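Local coordinates for Xcc_ctr_pt (Xanthomonas campestris pv. campestris, PDB 6NJX), which is the C-terminal, Toprim-containing part of an OLD-family protein with an AAA-type ATPase region, binds magnesium and probably acts as a metal-dependent nuclease, at residues Arg21-Val26 with Gly50-Ser55; Leu92-Leu97 with Asp109-Asp114; Asn99-Ile104 with Lys120-Tyr125; Leu134-Phe139 with Asp179-Leu184. All blocks are in the same frame, centred on the assembly; numbering follows the deposited sequence.

Contact 1 lies, partly buried, in the parallel sheet of the Toprim domain and is largely a backbone affair, with regular hydrogen bonds joining an edge strand to its inner neighbour. Contacts 2 and 3 share helix 93-104 and touch one another through His110, which meets Asp102, Leu101 and Leu121. Their chemistry nevertheless differs: contact 2, at the surface, depends on arginines that hold a loop, whereas contact 3, partly buried, joins leucine, isoleucine and tyrosine side chains between helix 93-104 and the C-terminal end of the 115-125 region. Contact 4 is buried and mostly apolar, though it takes in the carboxylate of Glu135; it belongs to the helical region across the chain's centre from contacts 1 and 3.

Contact 1: Arg21-Val26 with Gly50-Ser55; sequences RGVILV and GITVCS
The carbonyl oxygen of Gly50 receives two amide groups where the strands begin: Arg21 N donates to Gly50 O at 2.9 Å, and Gly22 N reaches the same oxygen in a weak, longer bond. Beyond it the strands pair in parallel, Gly22 beside Ile51 through Val26 beside Ser55. The straightest bonds lie mid-strand, Ile24 N to Thr52 O at 2.9 Å (171° at the hydrogen) and Cys54 N to Ile24 O at 2.9 Å. Val26 N donates to Cys54 O at 3.0 Å with a more bent geometry, and the pairing continues with Val56.

Side chains alternate between the two faces. On one, Ile24 CD1 lies against Ile51 CG2 at 3.7 Å, and Val26 CG2 approaches Val53 CG1. On the other, Val23 CG1 meets Cys54 CB at 4.0 Å. Cys54 is modelled in two conformers, so the placing of its sulfur near Leu25 is doubtful; a mercury ion is bound about 3 Å from this side chain.

This is the edge of the Toprim sheet, and Val26 directly precedes Glu27, a magnesium ligand. Strand 22-26 continues the sheet into strand 77-82. Helices 46-49 and 208-225 pack on the Ile24 and Ile51 face, and helix 62-68 on the face of Val23, Leu25 and Cys54.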
loop_
_atom_site.group_PDB
_atom_site.type_symbol
_atom_site.label_atom_id
_atom_site.label_comp_id
_atom_site.label_asym_id
_atom_site.label_seq_id
_atom_site.Cartn_x
_atom_site.Cartn_y
_atom_site.Cartn_z
ATOM N N ARG A 21 -19.345 1.616 1.057
ATOM C CA ARG A 21 -19.351 2.990 0.566
ATOM C C ARG A 21 -18.055 3.366 -0.163
ATOM O O ARG A 21 -18.052 4.341 -0.925
ATOM C CB ARG A 21 -19.593 3.982 1.713
ATOM C CG ARG A 21 -20.878 3.761 2.521
ATOM C CD ARG A 21 -21.142 4.943 3.480
ATOM N NE ARG A 21 -22.298 4.706 4.351
ATOM C CZ ARG A 21 -22.225 4.170 5.569
ATOM N NH1 ARG A 21 -21.042 3.822 6.074
ATOM N NH2 ARG A 21 -23.334 3.984 6.290
ATOM N N GLY A 22 -16.968 2.621 0.037
ATOM C CA GLY A 22 -15.713 2.953 -0.615
ATOM C C GLY A 22 -14.763 1.780 -0.562
ATOM O O GLY A 22 -14.917 0.869 0.259
ATOM N N VAL A 23 -13.770 1.801 -1.456
ATOM C CA VAL A 23 -12.824 0.692 -1.555
ATOM C C VAL A 23 -11.402 1.227 -1.686
ATOM O O VAL A 23 -11.133 2.112 -2.498
ATOM C CB VAL A 23 -13.139 -0.232 -2.749
ATOM C CG1 VAL A 23 -12.088 -1.340 -2.821
ATOM C CG2 VAL A 23 -14.554 -0.822 -2.633
ATOM N N ILE A 24 -10.494 0.660 -0.915
ATOM C CA ILE A 24 -9.073 0.934 -1.040
ATOM C C ILE A 24 -8.442 -0.260 -1.750
ATOM O O ILE A 24 -8.351 -1.351 -1.177
ATOM C CB ILE A 24 -8.433 1.177 0.329
ATOM C CG1 ILE A 24 -8.983 2.506 0.939
ATOM C CG2 ILE A 24 -6.914 1.151 0.202
ATOM C CD1 ILE A 24 -8.714 2.612 2.461
ATOM N N LEU A 25 -8.006 -0.053 -2.989
ATOM C CA LEU A 25 -7.415 -1.131 -3.790
ATOM C C LEU A 25 -5.905 -1.191 -3.580
ATOM O O LEU A 25 -5.196 -0.174 -3.710
ATOM C CB LEU A 25 -7.732 -0.948 -5.275
ATOM C CG LEU A 25 -9.192 -1.114 -5.675
ATOM C CD1 LEU A 25 -9.355 -0.581 -7.121
ATOM C CD2 LEU A 25 -9.639 -2.575 -5.522
ATOM N N VAL A 26 -5.425 -2.401 -3.322
ATOM C CA VAL A 26 -4.100 -2.668 -2.782
ATOM C C VAL A 26 -3.521 -3.885 -3.519
ATOM O O VAL A 26 -4.261 -4.698 -4.069
ATOM C CB VAL A 26 -4.285 -2.874 -1.257
ATOM C CG1 VAL A 26 -3.756 -4.182 -0.719
ATOM C CG2 VAL A 26 -3.933 -1.612 -0.471
ATOM N N GLY A 50 -17.545 2.444 6.453
ATOM C CA GLY A 50 -17.946 1.526 5.400
ATOM C C GLY A 50 -16.933 1.375 4.287
ATOM O O GLY A 50 -17.316 1.143 3.135
ATOM N N ILE A 51 -15.644 1.505 4.595
ATOM C CA ILE A 51 -14.576 1.403 3.606
ATOM C C ILE A 51 -13.878 0.073 3.816
ATOM O O ILE A 51 -13.497 -0.264 4.944
ATOM C CB ILE A 51 -13.591 2.581 3.718
ATOM C CG1 ILE A 51 -14.296 3.885 3.336
ATOM C CG2 ILE A 51 -12.342 2.359 2.856
ATOM C CD1 ILE A 51 -13.589 5.135 3.829
ATOM N N THR A 52 -13.744 -0.702 2.743
ATOM C CA THR A 52 -13.045 -1.980 2.794
ATOM C C THR A 52 -11.744 -1.901 1.997
ATOM O O THR A 52 -11.652 -1.198 0.985
ATOM C CB THR A 52 -13.924 -3.141 2.262
ATOM O OG1 THR A 52 -14.288 -2.896 0.897
ATOM C CG2 THR A 52 -15.200 -3.284 3.092
ATOM N N VAL A 53 -10.735 -2.626 2.481
ATOM C CA VAL A 53 -9.435 -2.749 1.829
ATOM C C VAL A 53 -9.431 -4.065 1.055
ATOM O O VAL A 53 -9.623 -5.142 1.638
ATOM C CB VAL A 53 -8.292 -2.704 2.854
ATOM C CG1 VAL A 53 -6.930 -2.677 2.150
ATOM C CG2 VAL A 53 -8.449 -1.463 3.778
ATOM N N CYS A 54 -9.190 -3.992 -0.252
ATOM C CA CYS A 54 -9.311 -5.138 -1.145
ATOM C C CYS A 54 -7.995 -5.355 -1.885
ATOM O O CYS A 54 -7.507 -4.454 -2.582
ATOM C CB CYS A 54 -10.476 -4.927 -2.119
ATOM S SG CYS A 54 -10.485 -6.010 -3.571
ATOM N N SER A 55 -7.421 -6.546 -1.733
ATOM C CA SER A 55 -6.206 -6.911 -2.445
ATOM C C SER A 55 -6.552 -7.408 -3.854
ATOM O O SER A 55 -7.402 -8.285 -4.014
ATOM C CB SER A 55 -5.457 -7.998 -1.671
ATOM O OG SER A 55 -4.308 -8.404 -2.388
#

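Contact 2: Leu92-Leu97 with Asp109-Asp114; sequences LVRRRL and DHEELD
Arg94 presents the NE-NH2 edge of its guanidinium to the Leu113 carbonyl oxygen, giving two nitrogens to one atom: NE to Leu113 O at 2.8 Å and NH2 to Leu113 O at 2.6 Å. The oxygen lies only 8° out of the guanidinium plane in each bond. An extended chain from CG to NE carries this group straight from the helix to the loop, where Arg94 NH2 also comes within 2.8 Å of Glu111 O.

Arg95, in contrast, meets a side chain end-on. Its NH1 bonds to Glu111 OE2 at 3.1 Å and its NH2 to Glu111 OE1 at 3.0 Å. Both oxygens are approached on their syn sides, and the two planes are 9° apart, so the salt bridge is nearly flat. Bends at chi2 and chi3 turn the Arg95 chain toward this carboxylate.

Farther out, a type I turn from His110 to Leu113 presents the gripped carbonyl. The His110 ring is held by Asp102 and Glu105. Together the two arginines clasp the surface loop to the first turn of helix 93-104. That loop ends in a capping box at the start of helix 115-123: the Asp114 side chain caps a helix N-H, and Asp114 N is bonded to the Glu117 carboxylate.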
loop_
_atom_site.group_PDB
_atom_site.type_symbol
_atom_site.label_atom_id
_atom_site.label_comp_id
_atom_site.label_asym_id
_atom_site.label_seq_id
_atom_site.Cartn_x
_atom_site.Cartn_y
_atom_site.Cartn_z
ATOM N N LEU A 92 6.751 -0.671 -14.310
ATOM C CA LEU A 92 5.787 -0.695 -15.416
ATOM C C LEU A 92 4.534 0.064 -14.955
ATOM O O LEU A 92 3.427 -0.178 -15.433
ATOM C CB LEU A 92 5.447 -2.150 -15.808
ATOM C CG LEU A 92 4.446 -2.513 -16.932
ATOM C CD1 LEU A 92 5.130 -2.713 -18.298
ATOM C CD2 LEU A 92 3.566 -3.728 -16.573
ATOM N N VAL A 93 4.724 0.989 -14.008
ATOM C CA VAL A 93 3.582 1.701 -13.450
ATOM C C VAL A 93 2.918 2.575 -14.508
ATOM O O VAL A 93 1.704 2.809 -14.445
ATOM C CB VAL A 93 3.999 2.505 -12.194
ATOM C CG1 VAL A 93 4.691 3.811 -12.554
ATOM C CG2 VAL A 93 2.790 2.773 -11.329
ATOM N N ARG A 94 3.675 3.044 -15.511
ATOM C CA ARG A 94 3.086 3.890 -16.553
ATOM C C ARG A 94 1.950 3.176 -17.277
ATOM O O ARG A 94 0.874 3.754 -17.494
ATOM C CB ARG A 94 4.148 4.330 -17.566
ATOM C CG ARG A 94 3.628 5.307 -18.607
ATOM C CD ARG A 94 4.678 5.655 -19.672
ATOM N NE ARG A 94 4.128 6.507 -20.734
ATOM C CZ ARG A 94 3.553 6.048 -21.849
ATOM N NH1 ARG A 94 3.438 4.738 -22.059
ATOM N NH2 ARG A 94 3.075 6.902 -22.753
ATOM N N ARG A 95 2.188 1.935 -17.697
ATOM C CA ARG A 95 1.165 1.196 -18.433
ATOM C C ARG A 95 0.027 0.799 -17.501
ATOM O O ARG A 95 -1.156 0.861 -17.871
ATOM C CB ARG A 95 1.796 -0.034 -19.109
ATOM C CG ARG A 95 0.810 -1.006 -19.778
ATOM C CD ARG A 95 0.091 -0.348 -20.961
ATOM N NE ARG A 95 1.013 0.435 -21.780
ATOM C CZ ARG A 95 0.636 1.379 -22.635
ATOM N NH1 ARG A 95 -0.654 1.651 -22.783
ATOM N NH2 ARG A 95 1.544 2.052 -23.336
ATOM N N ARG A 96 0.387 0.416 -16.277
ATOM C CA ARG A 96 -0.583 0.050 -15.258
ATOM C C ARG A 96 -1.586 1.169 -15.008
ATOM O O ARG A 96 -2.791 0.916 -14.889
ATOM C CB ARG A 96 0.175 -0.287 -13.987
ATOM C CG ARG A 96 -0.619 -0.964 -12.924
ATOM C CD ARG A 96 0.326 -1.899 -12.232
ATOM N NE ARG A 96 1.149 -1.186 -11.284
ATOM C CZ ARG A 96 2.434 -1.423 -11.060
ATOM N NH1 ARG A 96 3.095 -2.379 -11.704
ATOM N NH2 ARG A 96 3.054 -0.684 -10.160
ATOM N N LEU A 97 -1.100 2.413 -14.919
ATOM C CA LEU A 97 -1.977 3.554 -14.682
ATOM C C LEU A 97 -2.704 3.996 -15.942
ATOM O O LEU A 97 -3.851 4.448 -15.850
ATOM C CB LEU A 97 -1.193 4.725 -14.083
ATOM C CG LEU A 97 -0.580 4.464 -12.701
ATOM C CD1 LEU A 97 0.287 5.664 -12.247
ATOM C CD2 LEU A 97 -1.651 4.145 -11.680
ATOM N N ASP A 109 -7.147 10.251 -24.687
ATOM C CA ASP A 109 -5.884 9.587 -24.975
ATOM C C ASP A 109 -4.834 9.939 -23.921
ATOM O O ASP A 109 -4.730 11.090 -23.493
ATOM C CB ASP A 109 -5.379 9.979 -26.365
ATOM C CG ASP A 109 -4.096 9.252 -26.748
ATOM O OD1 ASP A 109 -4.039 8.008 -26.619
ATOM O OD2 ASP A 109 -3.137 9.928 -27.177
ATOM N N HIS A 110 -4.057 8.931 -23.503
ATOM C CA HIS A 110 -2.973 9.109 -22.545
ATOM C C HIS A 110 -1.641 8.549 -23.034
ATOM O O HIS A 110 -0.660 8.571 -22.276
ATOM C CB HIS A 110 -3.329 8.449 -21.193
ATOM C CG HIS A 110 -4.697 8.797 -20.690
ATOM N ND1 HIS A 110 -5.765 7.928 -20.771
ATOM C CD2 HIS A 110 -5.174 9.924 -20.106
ATOM C CE1 HIS A 110 -6.838 8.504 -20.258
ATOM N NE2 HIS A 110 -6.505 9.715 -19.846
ATOM N N GLU A 111 -1.579 8.028 -24.265
ATOM C CA GLU A 111 -0.340 7.459 -24.784
ATOM C C GLU A 111 0.750 8.510 -24.958
ATOM O O GLU A 111 1.936 8.164 -24.926
ATOM C CB GLU A 111 -0.603 6.758 -26.119
ATOM C CG GLU A 111 -1.463 5.498 -26.020
ATOM C CD GLU A 111 -1.046 4.564 -24.883
ATOM O OE1 GLU A 111 0.175 4.307 -24.719
ATOM O OE2 GLU A 111 -1.951 4.085 -24.157
ATOM N N GLU A 112 0.368 9.779 -25.114
ATOM C CA GLU A 112 1.324 10.864 -25.304
ATOM C C GLU A 112 2.118 11.205 -24.042
ATOM O O GLU A 112 3.172 11.845 -24.149
ATOM C CB GLU A 112 0.587 12.113 -25.789
ATOM C CG GLU A 112 0.167 12.074 -27.248
ATOM C CD GLU A 112 0.927 13.085 -28.089
ATOM O OE1 GLU A 112 0.324 14.114 -28.472
ATOM O OE2 GLU A 112 2.127 12.854 -28.364
ATOM N N LEU A 113 1.644 10.805 -22.859
ATOM C CA LEU A 113 2.229 11.255 -21.602
ATOM C C LEU A 113 3.370 10.346 -21.167
ATOM O O LEU A 113 3.349 9.132 -21.399
ATOM C CB LEU A 113 1.166 11.310 -20.499
ATOM C CG LEU A 113 -0.169 11.931 -20.902
ATOM C CD1 LEU A 113 -1.209 11.782 -19.776
ATOM C CD2 LEU A 113 0.025 13.395 -21.306
ATOM N N ASP A 114 4.370 10.943 -20.518
ATOM C CA ASP A 114 5.448 10.146 -19.954
ATOM C C ASP A 114 5.051 9.689 -18.551
ATOM O O ASP A 114 3.968 10.008 -18.057
ATOM C CB ASP A 114 6.777 10.915 -19.973
ATOM C CG ASP A 114 6.719 12.258 -19.241
ATOM O OD1 ASP A 114 5.932 12.423 -18.276
ATOM O OD2 ASP A 114 7.483 13.169 -19.637
#

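Contact 3: Asn99-Ile104 with Lys120-Tyr125; sequences NVLDVI and KLAEQY
Leu101 meets Leu121, Ala122 and Tyr125 with its two methyl branches divided among them. CD1 approaches Leu121 CD2 at 3.9 Å and lies farther, at 4.4 Å, from Ala122 CB. The other branch, CD2, reaches the Tyr125 ring, 3.8 Å from Tyr125 CD2, and also lies 4.1 Å from Ala122 CA. The Leu101 side chain leaves its helix beside the gap rather than pointing into it; with CG anti to the carbonyl carbon (chi1 -72°), its methyl end swings toward helix 115-123, where the backbones come nearest at Leu101 and Ala122.

One helical turn later, Ile104 supplies the second point of support. Its CG2 methyl lies over one face of the Tyr125 phenol ring, 3.9 Å from the ring centroid and 19° off the normal, a CH-pi contact. The same CG2 is 3.7 Å from Tyr125 CD1, and Ile104 CD1 lies 3.9 Å from Tyr125 CD1, on the same side of the ring as CG2. The two side chains run past each other in opposite directions.

Around the pair, Tyr127 of strand 127-130 touches both Ile104 and Ala122, while His110 of the connecting loop packs on Leu101 and Leu121. Tyr125 OH is hydrogen-bonded to Glu105, just after helix 93-104. Across the two segments the contact is apolar, so its hold rests on shape and dispersion, with the tyrosine joining an aliphatic seam at its ring to a polar partner at its hydroxyl.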
loop_
_atom_site.group_PDB
_atom_site.type_symbol
_atom_site.label_atom_id
_atom_site.label_comp_id
_atom_site.label_asym_id
_atom_site.label_seq_id
_atom_site.Cartn_x
_atom_site.Cartn_y
_atom_site.Cartn_z
ATOM N N ASN A 99 -3.822 1.986 -18.104
ATOM C CA ASN A 99 -4.923 1.043 -18.195
ATOM C C ASN A 99 -6.090 1.450 -17.297
ATOM O O ASN A 99 -7.250 1.336 -17.709
ATOM C CB ASN A 99 -4.405 -0.350 -17.896
ATOM C CG ASN A 99 -3.694 -0.943 -19.108
ATOM O OD1 ASN A 99 -3.882 -0.459 -20.224
ATOM N ND2 ASN A 99 -2.855 -1.951 -18.893
ATOM N N VAL A 100 -5.820 1.995 -16.100
ATOM C CA VAL A 100 -6.974 2.425 -15.295
ATOM C C VAL A 100 -7.458 3.822 -15.706
ATOM O O VAL A 100 -8.659 4.116 -15.621
ATOM C CB VAL A 100 -6.700 2.329 -13.776
ATOM C CG1 VAL A 100 -6.524 0.860 -13.363
ATOM C CG2 VAL A 100 -5.482 3.177 -13.337
ATOM N N LEU A 101 -6.563 4.694 -16.186
ATOM C CA LEU A 101 -7.005 6.011 -16.631
ATOM C C LEU A 101 -7.907 5.908 -17.861
ATOM O O LEU A 101 -8.876 6.668 -17.987
ATOM C CB LEU A 101 -5.794 6.912 -16.896
ATOM C CG LEU A 101 -5.052 7.377 -15.623
ATOM C CD1 LEU A 101 -3.724 8.083 -15.929
ATOM C CD2 LEU A 101 -5.930 8.276 -14.769
ATOM N N ASP A 102 -7.622 4.955 -18.758
ATOM C CA ASP A 102 -8.512 4.682 -19.893
ATOM C C ASP A 102 -9.930 4.334 -19.452
ATOM O O ASP A 102 -10.892 4.654 -20.160
ATOM C CB ASP A 102 -7.954 3.540 -20.744
ATOM C CG ASP A 102 -6.767 3.961 -21.594
ATOM O OD1 ASP A 102 -6.525 5.183 -21.745
ATOM O OD2 ASP A 102 -6.072 3.060 -22.113
ATOM N N VAL A 103 -10.083 3.683 -18.295
ATOM C CA VAL A 103 -11.413 3.391 -17.765
ATOM C C VAL A 103 -12.018 4.619 -17.091
ATOM O O VAL A 103 -13.138 5.033 -17.410
ATOM C CB VAL A 103 -11.359 2.193 -16.792
ATOM C CG1 VAL A 103 -12.734 1.944 -16.154
ATOM C CG2 VAL A 103 -10.873 0.945 -17.511
ATOM N N ILE A 104 -11.310 5.207 -16.123
ATOM C CA ILE A 104 -11.975 6.196 -15.277
ATOM C C ILE A 104 -12.009 7.577 -15.909
ATOM O O ILE A 104 -12.718 8.463 -15.408
ATOM C CB ILE A 104 -11.334 6.278 -13.879
ATOM C CG1 ILE A 104 -12.425 6.623 -12.856
ATOM C CG2 ILE A 104 -10.140 7.278 -13.872
ATOM C CD1 ILE A 104 -11.939 6.881 -11.449
ATOM N N LYS A 120 1.186 12.010 -12.051
ATOM C CA LYS A 120 0.543 13.175 -11.436
ATOM C C LYS A 120 -0.896 13.362 -11.928
ATOM O O LYS A 120 -1.742 13.884 -11.181
ATOM C CB LYS A 120 1.386 14.442 -11.656
ATOM C CG LYS A 120 1.457 14.909 -13.081
ATOM C CD LYS A 120 2.441 16.067 -13.225
ATOM C CE LYS A 120 2.479 16.549 -14.665
ATOM N NZ LYS A 120 2.936 17.956 -14.730
ATOM N N LEU A 121 -1.212 12.935 -13.161
ATOM C CA LEU A 121 -2.621 12.893 -13.563
ATOM C C LEU A 121 -3.408 11.913 -12.688
ATOM O O LEU A 121 -4.512 12.233 -12.214
ATOM C CB LEU A 121 -2.759 12.523 -15.048
ATOM C CG LEU A 121 -4.169 12.275 -15.626
ATOM C CD1 LEU A 121 -5.104 13.505 -15.482
ATOM C CD2 LEU A 121 -4.120 11.829 -17.102
ATOM N N ALA A 122 -2.826 10.735 -12.421
ATOM C CA ALA A 122 -3.533 9.680 -11.699
ATOM C C ALA A 122 -3.906 10.081 -10.268
ATOM O O ALA A 122 -4.939 9.621 -9.755
ATOM C CB ALA A 122 -2.691 8.408 -11.691
ATOM N N GLU A 123 -3.093 10.930 -9.614
ATOM C CA GLU A 123 -3.389 11.353 -8.236
ATOM C C GLU A 123 -4.731 12.054 -8.138
ATOM O O GLU A 123 -5.374 12.017 -7.080
ATOM C CB GLU A 123 -2.292 12.283 -7.696
ATOM C CG GLU A 123 -0.939 11.611 -7.510
ATOM C CD GLU A 123 0.004 12.350 -6.548
ATOM O OE1 GLU A 123 -0.160 13.572 -6.310
ATOM O OE2 GLU A 123 0.935 11.695 -6.033
ATOM N N GLN A 124 -5.158 12.713 -9.224
ATOM C CA GLN A 124 -6.470 13.362 -9.255
ATOM C C GLN A 124 -7.608 12.377 -9.030
ATOM O O GLN A 124 -8.651 12.741 -8.474
ATOM C CB GLN A 124 -6.675 14.065 -10.594
ATOM C CG GLN A 124 -5.756 15.246 -10.861
ATOM C CD GLN A 124 -6.294 16.096 -11.995
ATOM O OE1 GLN A 124 -7.275 16.812 -11.833
ATOM N NE2 GLN A 124 -5.674 15.992 -13.157
ATOM N N TYR A 125 -7.430 11.127 -9.441
ATOM C CA TYR A 125 -8.454 10.108 -9.263
ATOM C C TYR A 125 -8.222 9.259 -8.025
ATOM O O TYR A 125 -8.902 8.243 -7.850
ATOM C CB TYR A 125 -8.532 9.242 -10.524
ATOM C CG TYR A 125 -8.952 10.080 -11.708
ATOM C CD1 TYR A 125 -10.290 10.422 -11.901
ATOM C CD2 TYR A 125 -8.005 10.598 -12.589
ATOM C CE1 TYR A 125 -10.676 11.189 -12.971
ATOM C CE2 TYR A 125 -8.382 11.382 -13.659
ATOM C CZ TYR A 125 -9.720 11.682 -13.841
ATOM O OH TYR A 125 -10.086 12.484 -14.905
#

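Contact 4: Leu134-Phe139 with Asp179-Leu184; sequences LEPELF and DLLLRL
The Phe139 ring is met obliquely by Leu181, whose CD1 lies 4.0 Å from Phe139 CD2. The second methyl of the leucine, CD2, comes to 4.0 Å from Phe139 CB, and in this way the forked end spans the root of the aromatic side chain and one ring carbon. The Phe139 side chain also packs on Trp169 and Val170 of helix 160-171 and on Ala144 and Met147 farther along its own helix. The flat carboxylate of Glu135 meets a methyl group here: its OE1 is 3.9 Å from Leu182 CD2. Its other oxygen, OE2, forms a salt bridge with Lys190, a partner for the buried carboxylate.

Helices 134-154 and 178-188 belong to the helical region that follows the four-stranded Toprim sheet in the chain. Their segments cross at 111° with axes 10.2 Å apart, a steep crossing bridged by the leucine side chains. The Glu135 side chain lies about 7 Å from that of Asp82, a magnesium ligand, so this end of the helix runs close to the metal site.

Pro136 touches both leucines. Leu181 CD2 is 4.1 Å from Pro136 CA, and Leu182 CD2 is 4.1 Å from Pro136 CD on the pyrrolidine ring. Leu181 points into the interface with CG anti to its backbone N (chi1 176°), whereas the Leu182 side chain leaves its helix to one side of the interface and turns its methyl end inward to reach Glu135 and Pro136. Ile151, farther along helix 134-154, also packs on Leu181.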
loop_
_atom_site.group_PDB
_atom_site.type_symbol
_atom_site.label_atom_id
_atom_site.label_comp_id
_atom_site.label_asym_id
_atom_site.label_seq_id
_atom_site.Cartn_x
_atom_site.Cartn_y
_atom_site.Cartn_z
ATOM N N LEU A 134 7.136 -1.451 0.295
ATOM C CA LEU A 134 6.570 -1.091 1.598
ATOM C C LEU A 134 7.457 -1.515 2.772
ATOM O O LEU A 134 7.803 -0.697 3.635
ATOM C CB LEU A 134 5.176 -1.701 1.748
ATOM C CG LEU A 134 4.594 -1.504 3.153
ATOM C CD1 LEU A 134 4.433 -0.013 3.464
ATOM C CD2 LEU A 134 3.275 -2.256 3.310
ATOM N N GLU A 135 7.803 -2.800 2.853
ATOM C CA GLU A 135 8.555 -3.268 4.017
ATOM C C GLU A 135 9.939 -2.623 4.155
ATOM O O GLU A 135 10.293 -2.223 5.282
ATOM C CB GLU A 135 8.633 -4.797 3.974
ATOM C CG GLU A 135 7.251 -5.458 4.020
ATOM C CD GLU A 135 6.672 -5.739 2.624
ATOM O OE1 GLU A 135 7.108 -5.089 1.629
ATOM O OE2 GLU A 135 5.783 -6.628 2.528
ATOM N N PRO A 136 10.749 -2.467 3.098
ATOM C CA PRO A 136 12.016 -1.722 3.277
ATOM C C PRO A 136 11.812 -0.274 3.696
ATOM O O PRO A 136 12.578 0.231 4.523
ATOM C CB PRO A 136 12.685 -1.829 1.901
ATOM C CG PRO A 136 12.125 -3.104 1.333
ATOM C CD PRO A 136 10.676 -3.106 1.771
ATOM N N GLU A 137 10.784 0.404 3.172
ATOM C CA GLU A 137 10.512 1.767 3.631
ATOM C C GLU A 137 10.210 1.799 5.125
ATOM O O GLU A 137 10.753 2.637 5.854
ATOM C CB GLU A 137 9.372 2.399 2.833
ATOM C CG GLU A 137 9.573 3.928 2.683
ATOM C CD GLU A 137 8.288 4.722 2.439
ATOM O OE1 GLU A 137 7.625 4.509 1.396
ATOM O OE2 GLU A 137 7.946 5.578 3.290
ATOM N N LEU A 138 9.371 0.876 5.614
ATOM C CA LEU A 138 9.074 0.864 7.047
ATOM C C LEU A 138 10.309 0.528 7.872
ATOM O O LEU A 138 10.519 1.110 8.946
ATOM C CB LEU A 138 7.950 -0.119 7.369
ATOM C CG LEU A 138 6.607 0.106 6.672
ATOM C CD1 LEU A 138 5.701 -1.093 6.906
ATOM C CD2 LEU A 138 5.962 1.379 7.166
ATOM N N PHE A 139 11.129 -0.421 7.398
ATOM C CA PHE A 139 12.357 -0.758 8.115
ATOM C C PHE A 139 13.249 0.466 8.269
ATOM O O PHE A 139 13.723 0.767 9.370
ATOM C CB PHE A 139 13.122 -1.885 7.401
ATOM C CG PHE A 139 14.098 -2.602 8.299
ATOM C CD1 PHE A 139 15.351 -2.060 8.558
ATOM C CD2 PHE A 139 13.754 -3.800 8.914
ATOM C CE1 PHE A 139 16.244 -2.697 9.389
ATOM C CE2 PHE A 139 14.650 -4.442 9.762
ATOM C CZ PHE A 139 15.895 -3.888 9.997
ATOM N N ASP A 179 17.198 -7.795 -0.516
ATOM C CA ASP A 179 16.906 -9.166 -0.941
ATOM C C ASP A 179 16.611 -10.053 0.257
ATOM O O ASP A 179 15.577 -10.733 0.302
ATOM C CB ASP A 179 18.072 -9.758 -1.745
ATOM C CG ASP A 179 18.298 -9.049 -3.081
ATOM O OD1 ASP A 179 17.312 -8.861 -3.830
ATOM O OD2 ASP A 179 19.466 -8.688 -3.380
ATOM N N LEU A 180 17.516 -10.059 1.238
ATOM C CA LEU A 180 17.352 -10.947 2.382
ATOM C C LEU A 180 16.163 -10.532 3.243
ATOM O O LEU A 180 15.423 -11.396 3.740
ATOM C CB LEU A 180 18.636 -10.977 3.208
ATOM C CG LEU A 180 18.688 -12.041 4.306
ATOM C CD1 LEU A 180 18.338 -13.458 3.773
ATOM C CD2 LEU A 180 20.064 -12.023 4.991
ATOM N N LEU A 181 15.957 -9.217 3.437
ATOM C CA LEU A 181 14.823 -8.777 4.249
ATOM C C LEU A 181 13.512 -9.277 3.655
ATOM O O LEU A 181 12.700 -9.900 4.350
ATOM C CB LEU A 181 14.815 -7.252 4.393
ATOM C CG LEU A 181 13.619 -6.636 5.143
ATOM C CD1 LEU A 181 13.558 -7.106 6.601
ATOM C CD2 LEU A 181 13.611 -5.092 5.058
ATOM N N LEU A 182 13.319 -9.073 2.352
ATOM C CA LEU A 182 12.077 -9.508 1.731
ATOM C C LEU A 182 11.971 -11.029 1.716
ATOM O O LEU A 182 10.867 -11.568 1.835
ATOM C CB LEU A 182 11.970 -8.929 0.318
ATOM C CG LEU A 182 11.700 -7.412 0.336
ATOM C CD1 LEU A 182 11.649 -6.817 -1.075
ATOM C CD2 LEU A 182 10.422 -7.101 1.117
ATOM N N ARG A 183 13.112 -11.722 1.595
ATOM C CA ARG A 183 13.146 -13.184 1.654
ATOM C C ARG A 183 12.666 -13.700 3.012
ATOM O O ARG A 183 11.821 -14.603 3.086
ATOM C CB ARG A 183 14.576 -13.653 1.355
ATOM C CG ARG A 183 14.786 -15.155 1.226
ATOM C CD ARG A 183 15.810 -15.419 0.094
ATOM N NE ARG A 183 17.164 -15.048 0.488
ATOM C CZ ARG A 183 17.965 -14.252 -0.218
ATOM N NH1 ARG A 183 17.565 -13.736 -1.372
ATOM N NH2 ARG A 183 19.177 -13.979 0.236
ATOM N N LEU A 184 13.165 -13.110 4.097
ATOM C CA LEU A 184 12.679 -13.462 5.431
ATOM C C LEU A 184 11.180 -13.182 5.587
ATOM O O LEU A 184 10.436 -14.008 6.136
ATOM C CB LEU A 184 13.491 -12.708 6.487
ATOM C CG LEU A 184 14.983 -13.076 6.491
ATOM C CD1 LEU A 184 15.802 -12.242 7.488
ATOM C CD2 LEU A 184 15.181 -14.587 6.712
#